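DHHA1 domain protein (Clostridium perfringens, PDB 3KEW) probably deacylates mischarged tRNA, as do the zinc-containing AlaX-like proteins related to the editing domain of alanyl-tRNA synthetase. Local coordinates at residues L6-Q11 and E181-E186; G100-S105 and N193-V198; C107-F112 and K170-L175. One frame throughout, in Å; residues are numbered along the deposited sequence.

How the contacts relate
From the N terminus, residues 6-11 follow strand 4-5 and precede the strand that opens the six-stranded barrel. Contact 1 closes a long loop from here to 181-186, joining the approach to the barrel with the three-stranded sheet. Contact 2 starts on helix 88-112, inside that loop, and ends at 193-198, beyond it, so contacts 1 and 2 cross. They meet on neighbouring strands, 184-187 and 191-194. Contact 3, between 107-112 and 170-175, begins and ends within the spans of both others and shares helix 88-112 with contact 2. Together they tie this helix and the N-terminal segment to the small sheet beside the zinc and to the loop that connects two of its strands.

Contact 1 of 3, residues L6-Q11 and E181-E186; sequences LYYEDQ and EIRIVE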
loop_
_atom_site.group_PDB
_atom_site.type_symbol
_atom_site.label_atom_id
_atom_site.label_comp_id
_atom_site.label_asym_id
_atom_site.label_seq_id
_atom_site.Cartn_x
_atom_site.Cartn_y
_atom_site.Cartn_z
ATOM N N LEU A 6 8.292 3.879 -10.872
ATOM C CA LEU A 6 7.699 5.204 -10.641
ATOM C C LEU A 6 6.822 5.303 -9.394
ATOM O O LEU A 6 6.792 6.349 -8.743
ATOM C CB LEU A 6 6.922 5.663 -11.884
ATOM C CG LEU A 6 7.767 6.033 -13.117
ATOM C CD1 LEU A 6 6.898 6.199 -14.348
ATOM C CD2 LEU A 6 8.584 7.303 -12.862
ATOM N N TYR A 7 6.153 4.198 -9.055
ATOM C CA TYR A 7 5.285 4.098 -7.874
ATOM C C TYR A 7 5.974 4.421 -6.549
ATOM O O TYR A 7 5.316 4.836 -5.598
ATOM C CB TYR A 7 4.573 2.732 -7.819
ATOM C CG TYR A 7 5.445 1.496 -7.961
ATOM C CD1 TYR A 7 5.542 0.823 -9.181
ATOM C CD2 TYR A 7 6.143 0.980 -6.866
ATOM C CE1 TYR A 7 6.332 -0.312 -9.313
ATOM C CE2 TYR A 7 6.932 -0.142 -6.990
ATOM C CZ TYR A 7 7.024 -0.783 -8.211
ATOM O OH TYR A 7 7.798 -1.913 -8.316
ATOM N N TYR A 8 7.289 4.217 -6.486
ATOM C CA TYR A 8 8.085 4.598 -5.321
ATOM C C TYR A 8 8.714 5.997 -5.437
ATOM O O TYR A 8 9.357 6.465 -4.498
ATOM C CB TYR A 8 9.190 3.572 -5.052
ATOM C CG TYR A 8 8.755 2.270 -4.400
ATOM C CD1 TYR A 8 9.414 1.072 -4.703
ATOM C CD2 TYR A 8 7.693 2.227 -3.483
ATOM C CE1 TYR A 8 9.042 -0.136 -4.104
ATOM C CE2 TYR A 8 7.299 1.013 -2.881
ATOM C CZ TYR A 8 7.979 -0.161 -3.200
ATOM O OH TYR A 8 7.611 -1.358 -2.621
ATOM N N GLU A 9 8.540 6.651 -6.586
ATOM C CA GLU A 9 9.062 8.004 -6.796
ATOM C C GLU A 9 7.965 9.049 -6.604
ATOM O O GLU A 9 8.153 10.041 -5.892
ATOM C CB GLU A 9 9.709 8.142 -8.186
ATOM C CG GLU A 9 10.945 7.248 -8.423
ATOM C CD GLU A 9 11.993 7.375 -7.328
ATOM O OE1 GLU A 9 12.365 8.515 -6.975
ATOM O OE2 GLU A 9 12.442 6.325 -6.816
ATOM N N ASP A 10 6.831 8.804 -7.253
ATOM C CA ASP A 10 5.619 9.600 -7.105
ATOM C C ASP A 10 4.421 8.662 -7.196
ATOM O O ASP A 10 4.051 8.199 -8.278
ATOM C CB ASP A 10 5.550 10.684 -8.187
ATOM C CG ASP A 10 4.349 11.623 -8.030
ATOM O OD1 ASP A 10 4.278 12.578 -8.824
ATOM O OD2 ASP A 10 3.485 11.431 -7.134
ATOM N N GLN A 11 3.803 8.407 -6.051
ATOM C CA GLN A 11 2.700 7.450 -5.964
ATOM C C GLN A 11 1.385 7.949 -6.567
ATOM O O GLN A 11 0.437 7.189 -6.674
ATOM C CB GLN A 11 2.486 6.999 -4.514
ATOM C CG GLN A 11 2.249 8.110 -3.512
ATOM C CD GLN A 11 3.525 8.582 -2.853
ATOM O OE1 GLN A 11 4.363 9.222 -3.488
ATOM N NE2 GLN A 11 3.678 8.277 -1.572
ATOM N N GLU A 181 16.586 -2.908 -0.345
ATOM C CA GLU A 181 16.592 -1.658 0.420
ATOM C C GLU A 181 15.379 -1.575 1.355
ATOM O O GLU A 181 14.272 -1.998 0.996
ATOM C CB GLU A 181 16.661 -0.433 -0.505
ATOM C CG GLU A 181 15.655 -0.433 -1.654
ATOM C CD GLU A 181 15.245 0.968 -2.080
ATOM O OE1 GLU A 181 14.023 1.209 -2.213
ATOM O OE2 GLU A 181 16.135 1.826 -2.275
ATOM N N ILE A 182 15.605 -1.048 2.556
ATOM C CA ILE A 182 14.534 -0.806 3.511
ATOM C C ILE A 182 13.763 0.458 3.096
ATOM O O ILE A 182 14.362 1.528 2.916
ATOM C CB ILE A 182 15.079 -0.696 4.978
ATOM C CG1 ILE A 182 15.444 -2.075 5.537
ATOM C CG2 ILE A 182 14.065 -0.057 5.918
ATOM C CD1 ILE A 182 16.928 -2.367 5.560
ATOM N N ARG A 183 12.450 0.317 2.899
ATOM C CA ARG A 183 11.566 1.479 2.741
ATOM C C ARG A 183 10.899 1.773 4.081
ATOM O O ARG A 183 10.569 0.854 4.843
ATOM C CB ARG A 183 10.476 1.240 1.699
ATOM C CG ARG A 183 10.890 0.514 0.435
ATOM C CD ARG A 183 10.960 1.430 -0.747
ATOM N NE ARG A 183 9.894 2.438 -0.779
ATOM C CZ ARG A 183 10.029 3.620 -1.375
ATOM N NH1 ARG A 183 11.169 3.922 -1.981
ATOM N NH2 ARG A 183 9.040 4.500 -1.366
ATOM N N ILE A 184 10.696 3.054 4.356
ATOM C CA ILE A 184 10.049 3.501 5.584
ATOM C C ILE A 184 8.770 4.272 5.229
ATOM O O ILE A 184 8.768 5.081 4.297
ATOM C CB ILE A 184 11.016 4.383 6.423
ATOM C CG1 ILE A 184 12.207 3.561 6.955
ATOM C CG2 ILE A 184 10.289 5.113 7.548
ATOM C CD1 ILE A 184 11.872 2.502 8.038
ATOM N N VAL A 185 7.678 3.979 5.944
ATOM C CA VAL A 185 6.464 4.791 5.889
ATOM C C VAL A 185 6.228 5.427 7.253
ATOM O O VAL A 185 6.080 4.722 8.260
ATOM C CB VAL A 185 5.230 3.980 5.468
ATOM C CG1 VAL A 185 3.971 4.849 5.554
ATOM C CG2 VAL A 185 5.407 3.447 4.059
ATOM N N GLU A 186 6.204 6.757 7.277
ATOM C CA GLU A 186 6.136 7.512 8.517
ATOM C C GLU A 186 4.917 8.421 8.551
ATOM O O GLU A 186 4.813 9.352 7.750
ATOM C CB GLU A 186 7.406 8.352 8.677
ATOM C CG GLU A 186 7.434 9.245 9.920
ATOM C CD GLU A 186 8.657 10.157 9.959
ATOM O OE1 GLU A 186 9.526 10.042 9.070
ATOM O OE2 GLU A 186 8.749 10.992 10.883
HETATM O O HOH W 1 11.563 6.842 -2.662
#
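Tyr8 and Arg183 form a cation-pi stack that bridges a 3-10 turn ahead of the N-terminal beta-barrel and the run leading into strand 184-187 of the three-stranded sheet. The guanidinium of Arg183 lies nearly flat on one face of the phenol, the two planes tilted by 22° and the group centre 3.9 Å from the ring centre. It does not sit squarely over the ring: CZ and the terminal nitrogens are shifted toward the CB side, and NH2 comes down on the rim, 3.4 Å from Tyr8 CD2. The methylene that precedes the guanidinium takes the middle instead, with Arg183 CD 4.0 Å from the ring centroid in a CH-pi contact. A bend at chi2 (-107°), followed by another at chi3, folds the arginine chain so that both CD and the charged group meet the same face. Tyr7 covers the opposite face of the Tyr8 ring with the edge of its own, CE2 lying off toward the rim, so the phenol is held between an aromatic neighbour and a cation. Its hydroxyl reaches past the stack to the carbonyl oxygen of Cys196, a hydrogen bond that anchors the ring beside the zinc-site loop. Within the turn that presents Tyr8, Leu6 O accepts from both Glu9 N and Asp10 N. At the guanidinium edge, Glu181 OE1 lies in plane and makes a long salt bridge, 3.9 Å to Arg183 NH1, probably a loose restraint. The same NH1 donates to water 1 at 3.0 Å, and this water in turn donates to Tyr8 O over 2.9 Å.

Contact 2 of 3, residues G100-S105 and N193-V198; sequences GQHLLS and NACCGV. With ZN (zinc ion), chain C.
The zinc site is assembled where His102, on helix 88-112, faces Cys195, just past the end of strand 191-194. His102 NE2 binds the metal at 2.3 Å and Cys195 SG at 2.6 Å; His98, one turn earlier on the helix, is the third protein ligand. Three waters complete the shell, among them water 4 at 2.2 Å from the zinc, which also donates to Ala194 O. The sulfur stands obliquely to the imidazole, and the two side chains meet chiefly through the metal. With SG anti to the backbone N (chi1 -175°), Cys195 turns its sulfur toward the zinc and the helix, and Gly197 N steadies it by donating to SG over 3.2 Å at an angle of 153°. The other nitrogen of the imidazole is held too. His102 ND1 donates to water 3 (2.8 Å), which lies in the ring plane at the edge, and Asn193 ND2 donates to the same water (2.9 Å). The Asn193 amide is turned 90° from the imidazole and reaches it through this water, while its ND2 also bonds Asp191. Water 3 and the zinc thus hold the two ring nitrogens, which should limit its rotation, and His199 meets the ring edge-to-face without being a zinc ligand here. A helical HxxxH pair, His98 and His102, set against a CxxxH sequence from Cys195 to His199 is consistent with the editing site of alanyl- and threonyl-tRNA synthetases and AlaX proteins.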
loop_
_atom_site.group_PDB
_atom_site.type_symbol
_atom_site.label_atom_id
_atom_site.label_comp_id
_atom_site.label_asym_id
_atom_site.label_seq_id
_atom_site.Cartn_x
_atom_site.Cartn_y
_atom_site.Cartn_z
ATOM N N GLY A 100 -4.893 3.271 6.175
ATOM C CA GLY A 100 -5.937 3.059 7.178
ATOM C C GLY A 100 -5.526 2.106 8.297
ATOM O O GLY A 100 -5.696 2.420 9.478
ATOM N N GLN A 101 -4.957 0.959 7.922
ATOM C CA GLN A 101 -4.373 0.024 8.887
ATOM C C GLN A 101 -3.258 0.645 9.727
ATOM O O GLN A 101 -3.278 0.522 10.952
ATOM C CB GLN A 101 -3.862 -1.238 8.198
ATOM C CG GLN A 101 -3.206 -2.243 9.150
ATOM C CD GLN A 101 -1.704 -2.173 9.086
ATOM O OE1 GLN A 101 -1.132 -2.322 8.013
ATOM N NE2 GLN A 101 -1.053 -1.921 10.234
ATOM N N HIS A 102 -2.295 1.295 9.072
ATOM C CA HIS A 102 -1.177 1.954 9.773
ATOM C C HIS A 102 -1.660 3.004 10.779
ATOM O O HIS A 102 -1.104 3.140 11.879
ATOM C CB HIS A 102 -0.247 2.656 8.769
ATOM C CG HIS A 102 0.731 1.752 8.093
ATOM N ND1 HIS A 102 2.080 2.026 8.048
ATOM C CD2 HIS A 102 0.557 0.597 7.404
ATOM C CE1 HIS A 102 2.699 1.070 7.375
ATOM N NE2 HIS A 102 1.798 0.193 6.974
ATOM N N LEU A 103 -2.661 3.775 10.358
ATOM C CA LEU A 103 -3.247 4.831 11.185
ATOM C C LEU A 103 -3.893 4.284 12.464
ATOM O O LEU A 103 -3.598 4.756 13.572
ATOM C CB LEU A 103 -4.248 5.658 10.364
ATOM C CG LEU A 103 -4.928 6.831 11.078
ATOM C CD1 LEU A 103 -3.911 7.862 11.562
ATOM C CD2 LEU A 103 -5.964 7.472 10.162
ATOM N N LEU A 104 -4.747 3.278 12.299
ATOM C CA LEU A 104 -5.427 2.606 13.410
ATOM C C LEU A 104 -4.424 1.982 14.362
ATOM O O LEU A 104 -4.505 2.190 15.580
ATOM C CB LEU A 104 -6.379 1.518 12.897
ATOM C CG LEU A 104 -7.723 1.931 12.305
ATOM C CD1 LEU A 104 -8.424 0.712 11.664
ATOM C CD2 LEU A 104 -8.646 2.598 13.327
ATOM N N SER A 105 -3.460 1.255 13.794
ATOM C CA SER A 105 -2.400 0.621 14.563
ATOM C C SER A 105 -1.670 1.654 15.425
ATOM O O SER A 105 -1.450 1.421 16.616
ATOM C CB SER A 105 -1.419 -0.099 13.628
ATOM O OG SER A 105 -2.020 -1.279 13.109
ATOM N N ASN A 193 7.114 2.996 10.541
ATOM C CA ASN A 193 7.303 1.509 10.316
ATOM C C ASN A 193 7.973 1.204 8.904
ATOM O O ASN A 193 7.712 1.851 7.929
ATOM C CB ASN A 193 5.957 0.777 10.375
ATOM C CG ASN A 193 5.175 1.061 11.646
ATOM O OD1 ASN A 193 5.346 0.392 12.663
ATOM N ND2 ASN A 193 4.292 2.042 11.578
ATOM N N ALA A 194 8.650 0.079 8.887
ATOM C CA ALA A 194 9.180 -0.401 7.630
ATOM C C ALA A 194 8.008 -0.986 6.861
ATOM O O ALA A 194 7.252 -1.802 7.392
ATOM C CB ALA A 194 10.265 -1.444 7.863
ATOM N N CYS A 195 7.837 -0.517 5.629
ATOM C CA CYS A 195 6.722 -0.934 4.782
ATOM C C CYS A 195 7.072 -0.779 3.306
ATOM O O CYS A 195 7.612 0.246 2.899
ATOM C CB CYS A 195 5.456 -0.118 5.098
ATOM S SG CYS A 195 4.030 -0.691 4.191
ATOM N N CYS A 196 6.738 -1.805 2.525
ATOM C CA CYS A 196 6.906 -1.822 1.069
ATOM C C CYS A 196 5.627 -1.400 0.347
ATOM O O CYS A 196 5.520 -1.538 -0.880
ATOM C CB CYS A 196 7.277 -3.236 0.598
ATOM S SG CYS A 196 8.883 -3.801 1.154
ATOM N N GLY A 197 4.648 -0.912 1.101
ATOM C CA GLY A 197 3.390 -0.477 0.507
ATOM C C GLY A 197 3.505 0.825 -0.265
ATOM O O GLY A 197 4.510 1.538 -0.172
ATOM N N VAL A 198 2.472 1.105 -1.051
ATOM C CA VAL A 198 2.279 2.404 -1.695
ATOM C C VAL A 198 1.151 3.146 -0.961
ATOM O O VAL A 198 -0.017 2.742 -1.005
ATOM C CB VAL A 198 2.019 2.239 -3.228
ATOM C CG1 VAL A 198 1.462 3.520 -3.855
ATOM C CG2 VAL A 198 3.326 1.830 -3.931
HETATM ZN ZN ZN C . 2.441 -1.740 5.920
HETATM O O HOH W 2 1.254 -2.755 7.637
HETATM O O HOH W 3 3.379 3.939 9.604
HETATM O O HOH W 4 4.052 -2.162 7.412
HETATM O O HOH W 5 2.881 -3.981 5.146
#

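Contact 3 of 3, residues C107-F112 and K170-L175; sequences CFYDLF and KTRRAL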
loop_
_atom_site.group_PDB
_atom_site.type_symbol
_atom_site.label_atom_id
_atom_site.label_comp_id
_atom_site.label_asym_id
_atom_site.label_seq_id
_atom_site.Cartn_x
_atom_site.Cartn_y
_atom_site.Cartn_z
ATOM N N CYS A 107 -2.785 4.665 16.325
ATOM C CA CYS A 107 -3.728 5.214 17.313
ATOM C C CYS A 107 -3.902 4.277 18.509
ATOM O O CYS A 107 -3.864 4.721 19.657
ATOM C CB CYS A 107 -5.094 5.519 16.685
ATOM S SG CYS A 107 -5.108 6.942 15.617
ATOM N N PHE A 108 -4.079 2.985 18.239
ATOM C CA PHE A 108 -4.142 1.992 19.312
ATOM C C PHE A 108 -2.925 1.996 20.235
ATOM O O PHE A 108 -3.077 1.892 21.449
ATOM C CB PHE A 108 -4.371 0.602 18.758
ATOM C CG PHE A 108 -5.814 0.281 18.527
ATOM C CD1 PHE A 108 -6.681 0.095 19.603
ATOM C CD2 PHE A 108 -6.309 0.156 17.239
ATOM C CE1 PHE A 108 -8.018 -0.214 19.388
ATOM C CE2 PHE A 108 -7.649 -0.152 17.018
ATOM C CZ PHE A 108 -8.501 -0.336 18.101
ATOM N N TYR A 109 -1.731 2.131 19.660
ATOM C CA TYR A 109 -0.507 2.191 20.449
ATOM C C TYR A 109 -0.355 3.518 21.179
ATOM O O TYR A 109 0.054 3.543 22.344
ATOM C CB TYR A 109 0.738 1.932 19.584
ATOM C CG TYR A 109 2.002 1.824 20.399
ATOM C CD1 TYR A 109 2.344 0.624 21.027
ATOM C CD2 TYR A 109 2.841 2.927 20.575
ATOM C CE1 TYR A 109 3.497 0.522 21.812
ATOM C CE2 TYR A 109 3.990 2.835 21.352
ATOM C CZ TYR A 109 4.314 1.627 21.962
ATOM O OH TYR A 109 5.459 1.530 22.715
ATOM N N ASP A 110 -0.640 4.617 20.483
ATOM C CA ASP A 110 -0.502 5.950 21.070
ATOM C C ASP A 110 -1.459 6.161 22.248
ATOM O O ASP A 110 -1.056 6.681 23.286
ATOM C CB ASP A 110 -0.714 7.036 20.017
ATOM C CG ASP A 110 -0.609 8.430 20.594
ATOM O OD1 ASP A 110 -1.645 9.125 20.644
ATOM O OD2 ASP A 110 0.503 8.823 21.010
ATOM N N LEU A 111 -2.708 5.733 22.084
ATOM C CA LEU A 111 -3.721 5.906 23.123
ATOM C C LEU A 111 -3.607 4.891 24.264
ATOM O O LEU A 111 -3.612 5.279 25.434
ATOM C CB LEU A 111 -5.133 5.862 22.525
ATOM C CG LEU A 111 -5.572 6.923 21.508
ATOM C CD1 LEU A 111 -7.005 6.658 21.102
ATOM C CD2 LEU A 111 -5.413 8.342 22.039
ATOM N N PHE A 112 -3.500 3.604 23.922
ATOM C CA PHE A 112 -3.631 2.526 24.910
ATOM C C PHE A 112 -2.399 1.640 25.104
ATOM O O PHE A 112 -2.433 0.722 25.926
ATOM C CB PHE A 112 -4.832 1.634 24.569
ATOM C CG PHE A 112 -6.090 2.395 24.267
ATOM C CD1 PHE A 112 -6.743 3.118 25.268
ATOM C CD2 PHE A 112 -6.621 2.391 22.980
ATOM C CE1 PHE A 112 -7.902 3.830 24.985
ATOM C CE2 PHE A 112 -7.782 3.090 22.689
ATOM C CZ PHE A 112 -8.430 3.812 23.693
ATOM N N LYS A 170 14.640 5.752 14.190
ATOM C CA LYS A 170 14.163 5.136 15.426
ATOM C C LYS A 170 12.859 4.392 15.169
ATOM O O LYS A 170 11.869 4.981 14.731
ATOM C CB LYS A 170 13.991 6.179 16.540
ATOM C CG LYS A 170 15.247 6.999 16.853
ATOM C CD LYS A 170 16.399 6.120 17.340
ATOM C CE LYS A 170 17.713 6.885 17.366
ATOM N NZ LYS A 170 18.838 6.024 17.827
ATOM N N THR A 171 12.881 3.090 15.428
ATOM C CA THR A 171 11.720 2.234 15.227
ATOM C C THR A 171 11.501 1.343 16.457
ATOM O O THR A 171 12.443 1.072 17.208
ATOM C CB THR A 171 11.842 1.414 13.909
ATOM O OG1 THR A 171 10.822 0.412 13.862
ATOM C CG2 THR A 171 13.209 0.756 13.783
ATOM N N ARG A 172 10.257 0.919 16.675
ATOM C CA ARG A 172 9.908 0.074 17.828
ATOM C C ARG A 172 10.033 -1.423 17.546
ATOM O O ARG A 172 10.128 -2.233 18.475
ATOM C CB ARG A 172 8.491 0.374 18.317
ATOM C CG ARG A 172 8.314 1.730 18.956
ATOM C CD ARG A 172 6.931 1.838 19.550
ATOM N NE ARG A 172 5.888 2.092 18.549
ATOM C CZ ARG A 172 4.994 1.195 18.132
ATOM N NH1 ARG A 172 4.087 1.531 17.222
ATOM N NH2 ARG A 172 4.999 -0.037 18.621
ATOM N N ARG A 173 9.975 -1.777 16.264
ATOM C CA ARG A 173 10.232 -3.135 15.799
ATOM C C ARG A 173 11.563 -3.142 15.084
ATOM O O ARG A 173 11.886 -2.194 14.369
ATOM C CB ARG A 173 9.164 -3.609 14.825
ATOM C CG ARG A 173 7.789 -3.749 15.391
ATOM C CD ARG A 173 6.864 -4.294 14.317
ATOM N NE ARG A 173 6.988 -5.746 14.169
ATOM C CZ ARG A 173 7.313 -6.386 13.047
ATOM N NH1 ARG A 173 7.554 -5.714 11.931
ATOM N NH2 ARG A 173 7.383 -7.711 13.037
ATOM N N ALA A 174 12.327 -4.214 15.275
ATOM C CA ALA A 174 13.609 -4.375 14.599
ATOM C C ALA A 174 13.410 -4.492 13.095
ATOM O O ALA A 174 12.433 -5.092 12.629
ATOM C CB ALA A 174 14.332 -5.588 15.122
ATOM N N LEU A 175 14.339 -3.895 12.355
ATOM C CA LEU A 175 14.269 -3.850 10.902
ATOM C C LEU A 175 14.702 -5.194 10.312
ATOM O O LEU A 175 15.470 -5.927 10.950
ATOM C CB LEU A 175 15.130 -2.699 10.372
ATOM C CG LEU A 175 14.728 -1.292 10.829
ATOM C CD1 LEU A 175 15.861 -0.305 10.594
ATOM C CD2 LEU A 175 13.451 -0.838 10.142
#
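A cation-pi stack at the protein surface joins Tyr109, near the C-terminal end of helix 88-112, to Arg172 in the irregular loop between strands 156-159 and 184-187. It links the far end of the helix that carries the zinc-binding histidines to the connection within the three-stranded sheet. The guanidinium lies flat over the centre of the phenol, its plane only 7° from that of the ring, with CZ 3.6 Å from the ring centroid. Tyr109 projects its ring away from the helix with CG anti to the backbone N (chi1 -173°), toward the loop. The two side chains run past each other in opposite directions, so Arg172 CD sits by the phenol end, 3.5 Å from Tyr109 OH, while NH1 lies toward the tyrosine CB. NE and NH2 fall over opposite sides of the ring, NE 3.5 Å from Tyr109 CE2 and NH2 3.6 Å from CD1. A bend at chi3 turns the guanidinium to make this fit. NH1 forms a salt bridge with Asp191, which probably helps to hold the group's rotation and balances part of its charge. The loop presenting the arginine is braced by a bond that spans Arg172: Thr171 OG1 donates to Arg173 O over 2.9 Å, in the carbonyl plane and on a lone pair, with a C=O...donor angle of 135°.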